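Local structure of RNA-dependent RNA Polymerase (Bombyx mori cytoplasmic polyhedrosis virus, 6TZ0) at residues A267-W272 with R282-S287; F501-I506 with R641-T646; F792-D797 with L914-E919. The protein catalyses RNA-templated RNA synthesis, making conservative plus-strand transcripts and complementary minus strands of the double-stranded RNA genome segments. All blocks are in the same frame, centred on the assembly; numbering follows the deposited sequence.

Interaction 1. Residues A267-W272 with R282-S287; sequences ATVPVW and RTKTTS
Ala267 and Lys284 face each other as a hydrogen-bonded pair of an antiparallel beta hairpin. Ala267 N gives its hydrogen to Lys284 O at 3.1 Å, and Lys284 N bonds back to Ala267 O. Val269 and Arg282 form the next such pair, Val269 N reaching Arg282 O at 3.0 Å and Arg282 N returning a bond to Val269 O. The side chains of these four residues share one face, which carries most of the packing; Ala267 and Val269 are buried there. Val269 CG2 lies 3.8 Å from Lys284 CD. The chain of Arg282 runs extended from CG to NE across Val271, whose CG2 lies 3.8 Å from Arg282 CD and at the edge of the guanidinium. The Lys284 chain folds back at its last two torsions (chi4 -66°), which brings Lys284 NZ to Thr285 O at 2.8 Å. Beyond the strand, Thr286 CG2 packs on Ala267 CB at 3.7 Å. The other face is the more open side. It carries Thr268 and the exposed Thr283, a non-hydrogen-bonded pair with little mutual packing. The hairpin of strands 266-272 and 278-285 follows helix 257-264, where Thr286 OG1 bonds Leu261 O. Gln325 of helix 325-339 touches Ala267 and Val269.

Interaction 2. Residues F501-I506 with R641-T646; sequences FMPYTI and RADTST
Tyr504 and Pro503 of helix 501-508 make a buried van der Waals contact with Ala642 and Asp643, on the loop leading into helix 644-665, inside the catalytic RdRp region. Tyr504 carries most of it. Tyr504 CB lies 3.7 Å from Asp643 CB and 4.1 Å from Ala642 CB. Tyr504 CG stands anti to the backbone N (chi1 168°), 3.6 Å from Ala642 O. Tyr504 CD1 comes 3.2 Å from the same Ala642 O, which lies obliquely to the ring. The Thr646 side chain crosses the tyrosine at about a right angle, with Thr646 CG2 3.8 Å from Tyr504 CD1. On the proline side, Pro503 CB meets Asp643 OD2 at 3.4 Å. Asp643 holds the N-cap position but makes no capping bond with its side chain. Asp643 OD1 lies 3.4 Å from Arg641 NE, a salt bridge of charges alone because the oxygen is well out of the guanidinium plane; Tyr637 OH adds a weak hydrogen bond to it. The Asp643 side chain is about 10 Å from that of Asp552, a UTP-binding residue. Around the contact, helix 413-422 presents Phe420 to Ala642 and Phe501, Glu612 of helix 604-614 touches Pro503 and pairs with Arg641, and Tyr563 of helix 557-573 touches Thr646 and bonds Pro503 O.

Interaction 3. Residues F792-D797 with L914-E919; sequences FTLSVD and LDLIDE
The Phe792 ring has Leu914 CD1 over one face and Ile917 CG2 at its edge. The methyl of Leu914 makes a CH-pi contact, with Leu914 CD1 4.2 Å from the Phe792 ring centroid and 15° off the ring normal. Ile917 CG2 lies near the ring plane, 4.1 Å from Phe792 CE1. Leu916 is the centre of an inverse gamma turn in the loop 914-919, which links helix 902-911 to strand 919-921. The turn places both its carbonyl and its side chain against strand 791-795, an outermost strand, within this chain, of a three-stranded antiparallel sheet. Phe792 CG is anti to the backbone N (chi1 -164°), and the far end of the ring meets the loop backbone, with Phe792 CZ 3.7 Å from Leu914 CA. In the sheet, strand 827-831 bonds the backbones of Phe792 and Leu794 through Leu830 and Met828. Asp915 OD1 forms a salt bridge with Arg752 NE. The Phe792 side chain lies about 6 Å from that of Arg791, an ATP-binding residue. The side chains of Leu794 and Leu916 meet obliquely; Leu794 CD1 rests 3.7 Å from Leu916 CB, and Leu794 CD2 lies 3.9 Å from Leu916 CD1.

How the interactions relate
The three contacts hold different elements and do not touch. Interaction 1 is local and partly buried, closing a hairpin in the N-terminal part of the polymerase. Interactions 2 and 3 are buried and join segments more than a hundred residues apart in the chain. Their chemistry differs accordingly. Paired backbone bonds build interaction 1, whereas side-chain packing carries the other two. Interaction 2 includes a buried aspartate and a backbone carbonyl, near a UTP-binding residue. Interaction 3 is mostly apolar, joins a strand to a C-terminal loop and lies near ATP-binding residues. Interactions 1 and 3 are on opposite sides of the chain's centre, their centres about 59 Å apart.

Interaction 1. Residues A267-W272 with R282-S287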
loop_
_atom_site.group_PDB
_atom_site.type_symbol
_atom_site.label_atom_id
_atom_site.label_comp_id
_atom_site.label_asym_id
_atom_site.label_seq_id
_atom_site.Cartn_x
_atom_site.Cartn_y
_atom_site.Cartn_z
ATOM N N ALA A 267 28.627 31.192 2.178
ATOM C CA ALA A 267 28.805 29.971 2.941
ATOM C C ALA A 267 30.000 29.222 2.385
ATOM O O ALA A 267 30.168 29.128 1.168
ATOM C CB ALA A 267 27.560 29.083 2.902
ATOM N N THR A 268 30.828 28.708 3.280
ATOM C CA THR A 268 31.927 27.827 2.914
ATOM C C THR A 268 31.483 26.381 3.152
ATOM O O THR A 268 31.352 25.931 4.293
ATOM C CB THR A 268 33.207 28.224 3.655
ATOM O OG1 THR A 268 34.220 27.225 3.481
ATOM C CG2 THR A 268 32.974 28.562 5.126
ATOM N N VAL A 269 31.218 25.676 2.061
ATOM C CA VAL A 269 30.490 24.410 2.073
ATOM C C VAL A 269 31.441 23.339 1.549
ATOM O O VAL A 269 32.418 23.662 0.860
ATOM C CB VAL A 269 29.198 24.491 1.230
ATOM C CG1 VAL A 269 28.340 25.613 1.721
ATOM C CG2 VAL A 269 29.520 24.690 -0.237
ATOM N N PRO A 270 31.208 22.066 1.867
ATOM C CA PRO A 270 32.028 21.006 1.271
ATOM C C PRO A 270 31.627 20.727 -0.172
ATOM O O PRO A 270 30.565 21.128 -0.646
ATOM C CB PRO A 270 31.760 19.794 2.168
ATOM C CG PRO A 270 30.447 20.052 2.754
ATOM C CD PRO A 270 30.364 21.533 2.951
ATOM N N VAL A 271 32.513 20.024 -0.875
ATOM C CA VAL A 271 32.340 19.702 -2.286
ATOM C C VAL A 271 32.418 18.194 -2.452
ATOM O O VAL A 271 33.391 17.568 -2.022
ATOM C CB VAL A 271 33.392 20.399 -3.167
ATOM C CG1 VAL A 271 33.316 19.903 -4.593
ATOM C CG2 VAL A 271 33.207 21.897 -3.132
ATOM N N TRP A 272 31.404 17.619 -3.085
ATOM C CA TRP A 272 31.306 16.181 -3.268
ATOM C C TRP A 272 31.678 15.769 -4.684
ATOM O O TRP A 272 31.302 16.423 -5.658
ATOM C CB TRP A 272 29.894 15.704 -2.951
ATOM C CG TRP A 272 29.581 15.730 -1.503
ATOM C CD1 TRP A 272 29.091 16.779 -0.793
ATOM C CD2 TRP A 272 29.697 14.641 -0.585
ATOM N NE1 TRP A 272 28.917 16.422 0.511
ATOM C CE2 TRP A 272 29.276 15.112 0.666
ATOM C CE3 TRP A 272 30.119 13.313 -0.702
ATOM C CZ2 TRP A 272 29.268 14.308 1.797
ATOM C CZ3 TRP A 272 30.113 12.518 0.426
ATOM C CH2 TRP A 272 29.687 13.015 1.655
ATOM N N ARG A 282 34.555 24.883 -1.033
ATOM C CA ARG A 282 34.558 26.143 -1.753
ATOM C C ARG A 282 33.820 27.171 -0.919
ATOM O O ARG A 282 33.187 26.841 0.080
ATOM C CB ARG A 282 33.920 25.994 -3.144
ATOM C CG ARG A 282 32.453 25.601 -3.143
ATOM C CD ARG A 282 31.994 25.218 -4.544
ATOM N NE ARG A 282 30.659 24.621 -4.546
ATOM C CZ ARG A 282 29.543 25.270 -4.849
ATOM N NH1 ARG A 282 29.597 26.536 -5.228
ATOM N NH2 ARG A 282 28.375 24.645 -4.813
ATOM N N THR A 283 33.924 28.425 -1.323
ATOM C CA THR A 283 33.200 29.516 -0.689
ATOM C C THR A 283 32.277 30.115 -1.737
ATOM O O THR A 283 32.736 30.780 -2.668
ATOM C CB THR A 283 34.152 30.567 -0.127
ATOM O OG1 THR A 283 35.023 29.959 0.832
ATOM C CG2 THR A 283 33.371 31.679 0.552
ATOM N N LYS A 284 30.983 29.881 -1.584
ATOM C CA LYS A 284 30.004 30.251 -2.589
ATOM C C LYS A 284 29.064 31.313 -2.039
ATOM O O LYS A 284 29.052 31.607 -0.843
ATOM C CB LYS A 284 29.208 29.027 -3.042
ATOM C CG LYS A 284 28.294 28.462 -1.979
ATOM C CD LYS A 284 27.639 27.179 -2.436
ATOM C CE LYS A 284 26.668 27.409 -3.574
ATOM N NZ LYS A 284 25.491 28.209 -3.178
ATOM N N THR A 285 28.268 31.889 -2.929
ATOM C CA THR A 285 27.202 32.797 -2.534
ATOM C C THR A 285 25.924 32.001 -2.314
ATOM O O THR A 285 25.712 30.965 -2.950
ATOM C CB THR A 285 26.985 33.904 -3.570
ATOM O OG1 THR A 285 25.942 34.778 -3.120
ATOM C CG2 THR A 285 26.630 33.349 -4.934
ATOM N N THR A 286 25.100 32.458 -1.375
ATOM C CA THR A 286 23.835 31.806 -1.076
ATOM C C THR A 286 22.651 32.715 -1.350
ATOM O O THR A 286 21.544 32.445 -0.881
ATOM C CB THR A 286 23.801 31.315 0.371
ATOM O OG1 THR A 286 24.002 32.414 1.267
ATOM C CG2 THR A 286 24.860 30.265 0.606
ATOM N N SER A 287 22.872 33.795 -2.088
ATOM C CA SER A 287 21.775 34.635 -2.535
ATOM C C SER A 287 20.947 33.894 -3.576
ATOM O O SER A 287 21.447 33.006 -4.265
ATOM C CB SER A 287 22.312 35.940 -3.107
ATOM O OG SER A 287 23.093 35.697 -4.259
#

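Interaction 2. Residues F501-I506 with R641-T646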
loop_
_atom_site.group_PDB
_atom_site.type_symbol
_atom_site.label_atom_id
_atom_site.label_comp_id
_atom_site.label_asym_id
_atom_site.label_seq_id
_atom_site.Cartn_x
_atom_site.Cartn_y
_atom_site.Cartn_z
ATOM N N PHE A 501 -2.838 -6.529 -11.935
ATOM C CA PHE A 501 -1.523 -7.140 -11.809
ATOM C C PHE A 501 -0.723 -7.031 -13.100
ATOM O O PHE A 501 0.483 -6.771 -13.064
ATOM C CB PHE A 501 -1.656 -8.592 -11.372
ATOM C CG PHE A 501 -0.348 -9.254 -11.109
ATOM C CD1 PHE A 501 0.408 -8.888 -10.011
ATOM C CD2 PHE A 501 0.122 -10.251 -11.942
ATOM C CE1 PHE A 501 1.614 -9.490 -9.760
ATOM C CE2 PHE A 501 1.326 -10.853 -11.695
ATOM C CZ PHE A 501 2.073 -10.475 -10.602
ATOM N N MET A 502 -1.365 -7.236 -14.244
ATOM C CA MET A 502 -0.661 -7.082 -15.514
ATOM C C MET A 502 -0.324 -5.631 -15.878
ATOM O O MET A 502 0.760 -5.425 -16.454
ATOM C CB MET A 502 -1.452 -7.796 -16.623
ATOM C CG MET A 502 -0.765 -7.844 -17.983
ATOM S SD MET A 502 0.829 -8.676 -18.014
ATOM C CE MET A 502 0.322 -10.385 -17.956
ATOM N N PRO A 503 -1.145 -4.597 -15.587
ATOM C CA PRO A 503 -0.613 -3.223 -15.709
ATOM C C PRO A 503 0.586 -2.936 -14.818
ATOM O O PRO A 503 1.513 -2.232 -15.244
ATOM C CB PRO A 503 -1.819 -2.356 -15.338
ATOM C CG PRO A 503 -2.959 -3.147 -15.744
ATOM C CD PRO A 503 -2.619 -4.555 -15.458
ATOM N N TYR A 504 0.601 -3.487 -13.603
ATOM C CA TYR A 504 1.764 -3.382 -12.730
ATOM C C TYR A 504 2.983 -4.068 -13.325
ATOM O O TYR A 504 4.091 -3.526 -13.282
ATOM C CB TYR A 504 1.439 -3.972 -11.357
ATOM C CG TYR A 504 2.652 -4.167 -10.484
ATOM C CD1 TYR A 504 3.324 -3.086 -9.942
ATOM C CD2 TYR A 504 3.129 -5.440 -10.210
ATOM C CE1 TYR A 504 4.436 -3.265 -9.153
ATOM C CE2 TYR A 504 4.242 -5.630 -9.432
ATOM C CZ TYR A 504 4.889 -4.538 -8.903
ATOM O OH TYR A 504 5.995 -4.726 -8.117
ATOM N N THR A 505 2.795 -5.258 -13.888
ATOM C CA THR A 505 3.906 -6.013 -14.454
ATOM C C THR A 505 4.477 -5.316 -15.681
ATOM O O THR A 505 5.694 -5.312 -15.891
ATOM C CB THR A 505 3.424 -7.423 -14.789
ATOM O OG1 THR A 505 2.921 -8.036 -13.599
ATOM C CG2 THR A 505 4.538 -8.277 -15.347
ATOM N N ILE A 506 3.618 -4.679 -16.476
ATOM C CA ILE A 506 4.095 -3.954 -17.647
ATOM C C ILE A 506 4.835 -2.686 -17.237
ATOM O O ILE A 506 5.963 -2.442 -17.679
ATOM C CB ILE A 506 2.928 -3.654 -18.600
ATOM C CG1 ILE A 506 2.447 -4.948 -19.254
ATOM C CG2 ILE A 506 3.310 -2.603 -19.616
ATOM C CD1 ILE A 506 1.185 -4.792 -20.035
ATOM N N ARG A 641 -3.584 -0.793 -4.351
ATOM C CA ARG A 641 -3.652 -1.494 -5.616
ATOM C C ARG A 641 -2.252 -1.985 -5.984
ATOM O O ARG A 641 -1.259 -1.615 -5.356
ATOM C CB ARG A 641 -4.231 -0.531 -6.649
ATOM C CG ARG A 641 -4.818 -1.106 -7.888
ATOM C CD ARG A 641 -5.427 0.013 -8.684
ATOM N NE ARG A 641 -5.952 -0.445 -9.957
ATOM C CZ ARG A 641 -6.510 0.354 -10.853
ATOM N NH1 ARG A 641 -6.962 -0.149 -11.986
ATOM N NH2 ARG A 641 -6.611 1.654 -10.615
ATOM N N ALA A 642 -2.171 -2.850 -6.995
ATOM C CA ALA A 642 -0.877 -3.409 -7.365
ATOM C C ALA A 642 -0.006 -2.377 -8.070
ATOM O O ALA A 642 1.182 -2.244 -7.758
ATOM C CB ALA A 642 -1.067 -4.647 -8.236
ATOM N N ASP A 643 -0.588 -1.608 -8.985
ATOM C CA ASP A 643 0.152 -0.653 -9.806
ATOM C C ASP A 643 0.064 0.774 -9.284
ATOM O O ASP A 643 0.019 1.710 -10.080
ATOM C CB ASP A 643 -0.328 -0.722 -11.254
ATOM C CG ASP A 643 -1.823 -0.491 -11.401
ATOM O OD1 ASP A 643 -2.537 -0.357 -10.388
ATOM O OD2 ASP A 643 -2.290 -0.444 -12.555
ATOM N N THR A 644 0.038 0.988 -7.970
ATOM C CA THR A 644 -0.221 2.339 -7.487
ATOM C C THR A 644 1.005 3.245 -7.576
ATOM O O THR A 644 0.889 4.391 -8.014
ATOM C CB THR A 644 -0.791 2.300 -6.064
ATOM O OG1 THR A 644 -0.927 3.638 -5.570
ATOM C CG2 THR A 644 0.040 1.430 -5.106
ATOM N N SER A 645 2.183 2.761 -7.198
ATOM C CA SER A 645 3.364 3.608 -7.264
ATOM C C SER A 645 3.897 3.706 -8.683
ATOM O O SER A 645 4.363 4.780 -9.100
ATOM C CB SER A 645 4.436 3.069 -6.318
ATOM O OG SER A 645 5.627 3.824 -6.397
ATOM N N THR A 646 3.802 2.608 -9.439
ATOM C CA THR A 646 4.292 2.589 -10.808
ATOM C C THR A 646 3.492 3.501 -11.713
ATOM O O THR A 646 4.066 4.077 -12.635
ATOM C CB THR A 646 4.265 1.174 -11.381
ATOM O OG1 THR A 646 2.915 0.716 -11.461
ATOM C CG2 THR A 646 5.052 0.231 -10.504
#

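Interaction 3. Residues F792-D797 with L914-E919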
loop_
_atom_site.group_PDB
_atom_site.type_symbol
_atom_site.label_atom_id
_atom_site.label_comp_id
_atom_site.label_asym_id
_atom_site.label_seq_id
_atom_site.Cartn_x
_atom_site.Cartn_y
_atom_site.Cartn_z
ATOM N N PHE A 792 7.707 -6.804 35.243
ATOM C CA PHE A 792 7.221 -8.092 34.765
ATOM C C PHE A 792 6.373 -8.821 35.820
ATOM O O PHE A 792 6.835 -9.033 36.939
ATOM C CB PHE A 792 8.416 -8.957 34.364
ATOM C CG PHE A 792 8.062 -10.136 33.507
ATOM C CD1 PHE A 792 7.617 -9.956 32.209
ATOM C CD2 PHE A 792 8.199 -11.425 33.989
ATOM C CE1 PHE A 792 7.297 -11.040 31.416
ATOM C CE2 PHE A 792 7.882 -12.513 33.200
ATOM C CZ PHE A 792 7.430 -12.320 31.911
ATOM N N THR A 793 5.152 -9.217 35.465
ATOM C CA THR A 793 4.292 -9.967 36.368
ATOM C C THR A 793 4.046 -11.345 35.782
ATOM O O THR A 793 3.796 -11.476 34.580
ATOM C CB THR A 793 2.964 -9.250 36.598
ATOM O OG1 THR A 793 2.273 -9.116 35.350
ATOM C CG2 THR A 793 3.201 -7.875 37.193
ATOM N N LEU A 794 4.124 -12.366 36.623
ATOM C CA LEU A 794 3.967 -13.733 36.162
ATOM C C LEU A 794 3.159 -14.525 37.176
ATOM O O LEU A 794 3.409 -14.441 38.381
ATOM C CB LEU A 794 5.332 -14.387 35.924
ATOM C CG LEU A 794 5.301 -15.789 35.324
ATOM C CD1 LEU A 794 4.574 -15.770 33.996
ATOM C CD2 LEU A 794 6.714 -16.313 35.146
ATOM N N SER A 795 2.186 -15.284 36.679
ATOM C CA SER A 795 1.353 -16.116 37.533
ATOM C C SER A 795 2.157 -17.306 38.029
ATOM O O SER A 795 2.843 -17.970 37.251
ATOM C CB SER A 795 0.106 -16.576 36.781
ATOM O OG SER A 795 0.445 -17.364 35.656
ATOM N N VAL A 796 2.110 -17.545 39.333
ATOM C CA VAL A 796 2.899 -18.587 39.971
ATOM C C VAL A 796 1.974 -19.437 40.834
ATOM O O VAL A 796 0.982 -18.948 41.382
ATOM C CB VAL A 796 4.059 -17.988 40.802
ATOM C CG1 VAL A 796 5.089 -17.327 39.900
ATOM C CG2 VAL A 796 3.530 -16.947 41.746
ATOM N N ASP A 797 2.302 -20.720 40.947
ATOM C CA ASP A 797 1.422 -21.676 41.603
ATOM C C ASP A 797 1.499 -21.517 43.119
ATOM O O ASP A 797 2.506 -21.060 43.663
ATOM C CB ASP A 797 1.797 -23.100 41.187
ATOM C CG ASP A 797 0.698 -24.108 41.468
ATOM O OD1 ASP A 797 -0.360 -23.723 42.009
ATOM O OD2 ASP A 797 0.893 -25.296 41.135
ATOM N N LEU A 914 11.160 -14.491 31.018
ATOM C CA LEU A 914 10.535 -13.416 30.253
ATOM C C LEU A 914 9.912 -13.871 28.941
ATOM O O LEU A 914 9.484 -13.018 28.157
ATOM C CB LEU A 914 11.548 -12.305 29.985
ATOM C CG LEU A 914 11.546 -11.123 30.956
ATOM C CD1 LEU A 914 11.872 -11.517 32.378
ATOM C CD2 LEU A 914 12.545 -10.094 30.466
ATOM N N ASP A 915 9.846 -15.175 28.678
ATOM C CA ASP A 915 9.070 -15.670 27.552
ATOM C C ASP A 915 7.649 -16.016 27.967
ATOM O O ASP A 915 6.743 -16.014 27.126
ATOM C CB ASP A 915 9.742 -16.900 26.949
ATOM C CG ASP A 915 11.090 -16.587 26.346
ATOM O OD1 ASP A 915 11.299 -15.429 25.932
ATOM O OD2 ASP A 915 11.938 -17.499 26.280
ATOM N N LEU A 916 7.440 -16.313 29.246
ATOM C CA LEU A 916 6.151 -16.772 29.757
ATOM C C LEU A 916 5.208 -15.581 29.816
ATOM O O LEU A 916 5.087 -14.897 30.831
ATOM C CB LEU A 916 6.318 -17.427 31.121
ATOM C CG LEU A 916 7.163 -18.702 31.142
ATOM C CD1 LEU A 916 7.369 -19.178 32.566
ATOM C CD2 LEU A 916 6.526 -19.788 30.295
ATOM N N ILE A 917 4.536 -15.329 28.695
ATOM C CA ILE A 917 3.597 -14.227 28.557
ATOM C C ILE A 917 2.259 -14.791 28.104
ATOM O O ILE A 917 2.124 -15.980 27.814
ATOM C CB ILE A 917 4.093 -13.161 27.560
ATOM C CG1 ILE A 917 4.299 -13.797 26.182
ATOM C CG2 ILE A 917 5.370 -12.515 28.056
ATOM C CD1 ILE A 917 4.543 -12.805 25.077
ATOM N N ASP A 918 1.261 -13.915 28.050
ATOM C CA ASP A 918 -0.020 -14.295 27.477
ATOM C C ASP A 918 0.096 -14.431 25.963
ATOM O O ASP A 918 0.882 -13.737 25.316
ATOM C CB ASP A 918 -1.103 -13.284 27.859
ATOM C CG ASP A 918 -0.708 -11.851 27.562
ATOM O OD1 ASP A 918 0.457 -11.598 27.192
ATOM O OD2 ASP A 918 -1.575 -10.965 27.702
ATOM N N GLU A 919 -0.681 -15.348 25.403
ATOM C CA GLU A 919 -0.567 -15.702 23.997
ATOM C C GLU A 919 -1.959 -15.838 23.404
ATOM O O GLU A 919 -2.797 -16.568 23.942
ATOM C CB GLU A 919 0.219 -17.008 23.833
ATOM C CG GLU A 919 0.514 -17.406 22.399
ATOM C CD GLU A 919 1.531 -16.501 21.728
ATOM O OE1 GLU A 919 2.362 -15.900 22.441
ATOM O OE2 GLU A 919 1.505 -16.402 20.483
#